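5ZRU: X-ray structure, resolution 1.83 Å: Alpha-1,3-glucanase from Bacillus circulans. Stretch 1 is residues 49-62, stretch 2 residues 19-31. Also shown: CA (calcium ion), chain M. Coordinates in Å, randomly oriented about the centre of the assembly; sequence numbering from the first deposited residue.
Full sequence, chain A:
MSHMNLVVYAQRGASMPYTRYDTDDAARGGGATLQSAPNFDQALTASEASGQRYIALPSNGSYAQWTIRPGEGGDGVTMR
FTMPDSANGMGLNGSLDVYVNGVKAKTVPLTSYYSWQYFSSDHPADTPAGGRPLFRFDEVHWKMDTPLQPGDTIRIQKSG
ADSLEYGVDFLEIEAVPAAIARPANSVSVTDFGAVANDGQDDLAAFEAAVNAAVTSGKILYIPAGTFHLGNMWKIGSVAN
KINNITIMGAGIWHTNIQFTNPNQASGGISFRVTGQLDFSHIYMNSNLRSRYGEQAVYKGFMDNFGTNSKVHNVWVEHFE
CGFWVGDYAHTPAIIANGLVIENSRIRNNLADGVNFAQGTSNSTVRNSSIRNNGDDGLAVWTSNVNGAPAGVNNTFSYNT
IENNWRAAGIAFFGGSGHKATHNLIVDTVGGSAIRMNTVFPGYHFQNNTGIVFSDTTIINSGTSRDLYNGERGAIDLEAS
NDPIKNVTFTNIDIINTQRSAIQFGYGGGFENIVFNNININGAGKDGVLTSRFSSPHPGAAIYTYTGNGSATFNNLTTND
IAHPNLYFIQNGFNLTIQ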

# COMPACT_ATOMS: atom_id res chain seq x y z
N ALA A 49 14.02 -1.75 -3.82
CA ALA A 49 13.69 -1.35 -5.18
C ALA A 49 12.88 -2.44 -5.88
O ALA A 49 13.02 -3.63 -5.57
CB ALA A 49 14.97 -1.07 -5.99
N SER A 50 12.03 -2.04 -6.83
CA SER A 50 11.32 -3.05 -7.60
C SER A 50 12.33 -3.95 -8.30
O SER A 50 13.35 -3.48 -8.83
CB SER A 50 10.36 -2.42 -8.62
OG SER A 50 11.08 -1.72 -9.63
N GLY A 51 12.09 -5.26 -8.25
CA GLY A 51 13.03 -6.20 -8.82
C GLY A 51 14.39 -6.20 -8.15
O GLY A 51 15.34 -6.76 -8.70
N GLN A 52 14.48 -5.58 -6.96
CA GLN A 52 15.73 -5.47 -6.20
C GLN A 52 16.85 -4.84 -7.02
O GLN A 52 18.03 -5.21 -6.90
CB GLN A 52 16.14 -6.83 -5.63
CG GLN A 52 15.07 -7.44 -4.70
CD GLN A 52 13.94 -8.09 -5.47
OE1 GLN A 52 14.17 -8.87 -6.41
NE2 GLN A 52 12.71 -7.78 -5.09
N ARG A 53 16.50 -3.88 -7.87
CA ARG A 53 17.44 -3.20 -8.74
C ARG A 53 17.00 -1.76 -8.93
O ARG A 53 15.82 -1.51 -9.15
CB ARG A 53 17.52 -3.88 -10.12
CG ARG A 53 18.10 -5.28 -10.10
CD ARG A 53 17.67 -6.06 -11.32
NE ARG A 53 18.31 -5.57 -12.54
CZ ARG A 53 19.54 -5.90 -12.91
NH1 ARG A 53 20.27 -6.71 -12.15
NH2 ARG A 53 20.05 -5.41 -14.03
N TYR A 54 17.93 -0.81 -8.86
CA TYR A 54 17.61 0.57 -9.20
C TYR A 54 18.86 1.24 -9.74
O TYR A 54 19.96 0.68 -9.70
CB TYR A 54 17.05 1.34 -7.99
CG TYR A 54 18.05 1.68 -6.91
CD1 TYR A 54 18.42 0.74 -5.94
CD2 TYR A 54 18.61 2.95 -6.83
CE1 TYR A 54 19.32 1.07 -4.92
CE2 TYR A 54 19.52 3.29 -5.82
CZ TYR A 54 19.87 2.34 -4.86
OH TYR A 54 20.76 2.67 -3.86
N ILE A 55 18.68 2.45 -10.27
CA ILE A 55 19.78 3.23 -10.84
C ILE A 55 20.20 4.27 -9.82
O ILE A 55 19.40 5.13 -9.42
CB ILE A 55 19.39 3.89 -12.17
CG1 ILE A 55 18.96 2.83 -13.18
CG2 ILE A 55 20.56 4.71 -12.73
CD1 ILE A 55 17.68 3.20 -13.90
N ALA A 56 21.46 4.21 -9.40
CA ALA A 56 22.02 5.23 -8.52
C ALA A 56 22.55 6.39 -9.35
O ALA A 56 23.23 6.17 -10.37
CB ALA A 56 23.12 4.64 -7.64
N LEU A 57 22.23 7.61 -8.92
CA LEU A 57 22.74 8.86 -9.48
C LEU A 57 23.64 9.52 -8.44
O LEU A 57 23.20 10.40 -7.69
CB LEU A 57 21.59 9.78 -9.89
CG LEU A 57 20.49 9.13 -10.74
CD1 LEU A 57 19.37 10.13 -11.05
CD2 LEU A 57 21.06 8.54 -12.01
N PRO A 58 24.90 9.10 -8.34
CA PRO A 58 25.73 9.55 -7.21
C PRO A 58 26.30 10.94 -7.38
O PRO A 58 26.66 11.56 -6.37
CB PRO A 58 26.86 8.51 -7.16
CG PRO A 58 26.46 7.42 -8.09
CD PRO A 58 25.55 8.02 -9.10
N SER A 59 26.39 11.46 -8.61
CA SER A 59 27.17 12.65 -8.86
C SER A 59 26.52 13.46 -9.96
O SER A 59 25.77 12.94 -10.78
CB SER A 59 28.62 12.30 -9.24
OG SER A 59 28.63 11.39 -10.33
N ASN A 60 26.83 14.76 -9.96
CA ASN A 60 26.46 15.70 -11.00
C ASN A 60 26.67 15.10 -12.39
O ASN A 60 27.77 14.66 -12.74
CB ASN A 60 27.30 16.97 -10.84
CG ASN A 60 26.87 18.10 -11.76
OD1 ASN A 60 25.83 18.03 -12.41
ND2 ASN A 60 27.67 19.15 -11.81
N GLY A 61 25.60 15.06 -13.18
CA GLY A 61 25.64 14.52 -14.53
C GLY A 61 25.17 13.08 -14.67
O GLY A 61 24.89 12.64 -15.79
N SER A 62 25.08 12.34 -13.56
CA SER A 62 24.56 10.98 -13.61
C SER A 62 23.09 11.00 -14.01
O SER A 62 22.32 11.83 -13.53
CB SER A 62 24.70 10.30 -12.24
OG SER A 62 26.04 10.32 -11.79
CA CA M . 13.76 -1.60 -10.22
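Stretch 2, residues 19-31: TRYDTDDAARGGG

Stretch 2 runs alongside stretch 1 in the same sense, as the nearest CA pairs demonstrate: Ser50 with Asp22 at 8.1 Å between CA atoms, Tyr54 CA with Thr23 CA at 5.5 Å, and Ser62 CA with Gly30 CA at 4.2 Å. The chains come close at Tyr54 and Thr23, part again along the strand of stretch 1, and meet most closely at Ser62 and Gly30; the two segments together bury 612 Å². Stretch 1 contributes a strand, 53-57, and a type II turn from Ser59 to Ser62; stretch 2 begins as a strand at 19-21, makes a 3-10 segment at 23-25, and is extended again through Gly29. No backbone hydrogen bond joins the two, so side chains and a calcium ion carry much of the contact.

Ile55 has the largest covered area, 89 Å². Its CA-to-CB bond points toward stretch 2, and CD1 lies 3.7 Å from Ala26 CB and 3.7 Å from Thr23 O, while Ile55 CG2 reaches Arg28 CD at 4.1 Å.

Thr23, with 76 Å² covered, sits against both Ile55 and the metal site. Its CG2 is 3.8 Å from Ile55 CG1, whereas its OG1 binds calcium at 2.5 Å. Arg53 O, at 2.3 Å from calcium, is also a ligand, which accounts for the 3.0 Å approach of Thr23 OG1 to Arg53 O without a hydrogen bond between them. Ser50 O and OG and Asp22 OD1 bind the same ion, at 2.4, 2.8 and 2.8 Å respectively.

Arg53, covering 61 Å², forms a salt bridge with Asp24: NH2 to OD1 is 2.8 Å with an N-H...O angle of 155°, and OD1 lies at the guanidinium edge, near its plane.

At the far end the backbones pack closely: Ser62 CA makes a CA-H...O contact with Gly29 O at 3.3 Å. Gly30 has no room for a side chain, since an ideal CB would lie 2.1 Å from Gly61 O, a clash.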

# COMPACT_ATOMS: atom_id res chain seq x y z
N THR A 19 1.82 3.22 -17.72
CA THR A 19 2.72 2.11 -18.01
C THR A 19 4.03 2.38 -17.30
O THR A 19 4.36 3.53 -16.98
CB THR A 19 2.97 1.93 -19.52
OG1 THR A 19 3.57 3.12 -20.05
CG2 THR A 19 1.67 1.62 -20.24
N ARG A 20 4.77 1.32 -17.05
CA ARG A 20 5.99 1.45 -16.26
C ARG A 20 7.23 1.46 -17.13
O ARG A 20 7.37 0.66 -18.06
CB ARG A 20 6.13 0.33 -15.23
CG ARG A 20 7.43 0.54 -14.48
CD ARG A 20 7.55 -0.29 -13.29
NE ARG A 20 6.44 -0.08 -12.38
CZ ARG A 20 6.33 -0.76 -11.25
NH1 ARG A 20 7.28 -1.63 -10.94
NH2 ARG A 20 5.29 -0.57 -10.45
N TYR A 21 8.13 2.38 -16.82
CA TYR A 21 9.48 2.45 -17.38
C TYR A 21 10.43 2.11 -16.23
O TYR A 21 10.73 2.97 -15.39
CB TYR A 21 9.72 3.83 -17.98
CG TYR A 21 8.92 4.00 -19.24
CD1 TYR A 21 7.57 4.35 -19.20
CD2 TYR A 21 9.49 3.72 -20.47
CE1 TYR A 21 6.83 4.45 -20.36
CE2 TYR A 21 8.76 3.83 -21.63
CZ TYR A 21 7.44 4.19 -21.58
OH TYR A 21 6.74 4.28 -22.75
N ASP A 22 10.88 0.85 -16.17
CA ASP A 22 11.57 0.35 -14.99
C ASP A 22 13.08 0.35 -15.21
O ASP A 22 13.60 0.79 -16.25
CB ASP A 22 11.08 -1.05 -14.59
CG ASP A 22 11.08 -1.28 -13.05
OD1 ASP A 22 12.05 -0.86 -12.37
OD2 ASP A 22 10.11 -1.88 -12.52
N THR A 23 13.79 -0.18 -14.22
CA THR A 23 15.23 0.01 -14.11
C THR A 23 15.96 -0.48 -15.35
O THR A 23 16.82 0.22 -15.90
CB THR A 23 15.74 -0.70 -12.86
OG1 THR A 23 15.09 -0.16 -11.71
CG2 THR A 23 17.24 -0.51 -12.72
N ASP A 24 15.62 -1.68 -15.82
CA ASP A 24 16.37 -2.27 -16.93
C ASP A 24 15.99 -1.68 -18.28
O ASP A 24 16.74 -1.88 -19.25
CB ASP A 24 16.19 -3.78 -16.93
CG ASP A 24 16.77 -4.44 -15.69
OD1 ASP A 24 17.95 -4.16 -15.36
OD2 ASP A 24 16.06 -5.23 -15.03
N ASP A 25 14.87 -0.96 -18.38
CA ASP A 25 14.51 -0.24 -19.60
C ASP A 25 15.35 1.02 -19.80
O ASP A 25 15.29 1.61 -20.89
CB ASP A 25 13.03 0.15 -19.58
CG ASP A 25 12.09 -1.04 -19.59
OD1 ASP A 25 12.40 -2.06 -20.24
OD2 ASP A 25 11.01 -0.95 -18.94
N ALA A 26 16.10 1.45 -18.80
CA ALA A 26 16.77 2.74 -18.86
C ALA A 26 18.19 2.61 -19.38
O ALA A 26 18.91 1.66 -19.05
CB ALA A 26 16.81 3.40 -17.48
N ALA A 27 18.59 3.58 -20.19
CA ALA A 27 20.01 3.83 -20.42
C ALA A 27 20.58 4.63 -19.25
O ALA A 27 19.94 5.56 -18.75
CB ALA A 27 20.20 4.60 -21.73
N ARG A 28 21.78 4.26 -18.82
CA ARG A 28 22.48 4.90 -17.71
C ARG A 28 23.70 5.65 -18.22
O ARG A 28 24.41 5.16 -19.10
CB ARG A 28 22.97 3.87 -16.69
CG ARG A 28 21.95 2.89 -16.20
CD ARG A 28 22.54 2.05 -15.07
NE ARG A 28 23.52 1.06 -15.52
CZ ARG A 28 23.20 -0.11 -16.07
NH1 ARG A 28 21.92 -0.43 -16.27
NH2 ARG A 28 24.15 -0.96 -16.43
N GLY A 29 23.97 6.82 -17.65
CA GLY A 29 25.18 7.49 -18.08
C GLY A 29 25.66 8.52 -17.08
O GLY A 29 25.06 8.73 -16.02
N GLY A 30 26.79 9.13 -17.43
CA GLY A 30 27.32 10.25 -16.68
C GLY A 30 27.76 9.93 -15.27
O GLY A 30 27.93 10.86 -14.47
N GLY A 31 27.94 8.66 -14.94
CA GLY A 31 28.26 8.25 -13.58
C GLY A 31 27.19 7.41 -12.91
O GLY A 31 27.42 6.93 -11.79
O HOH W 1 29.07 12.45 -12.64
O HOH W 2 13.76 -3.44 -11.88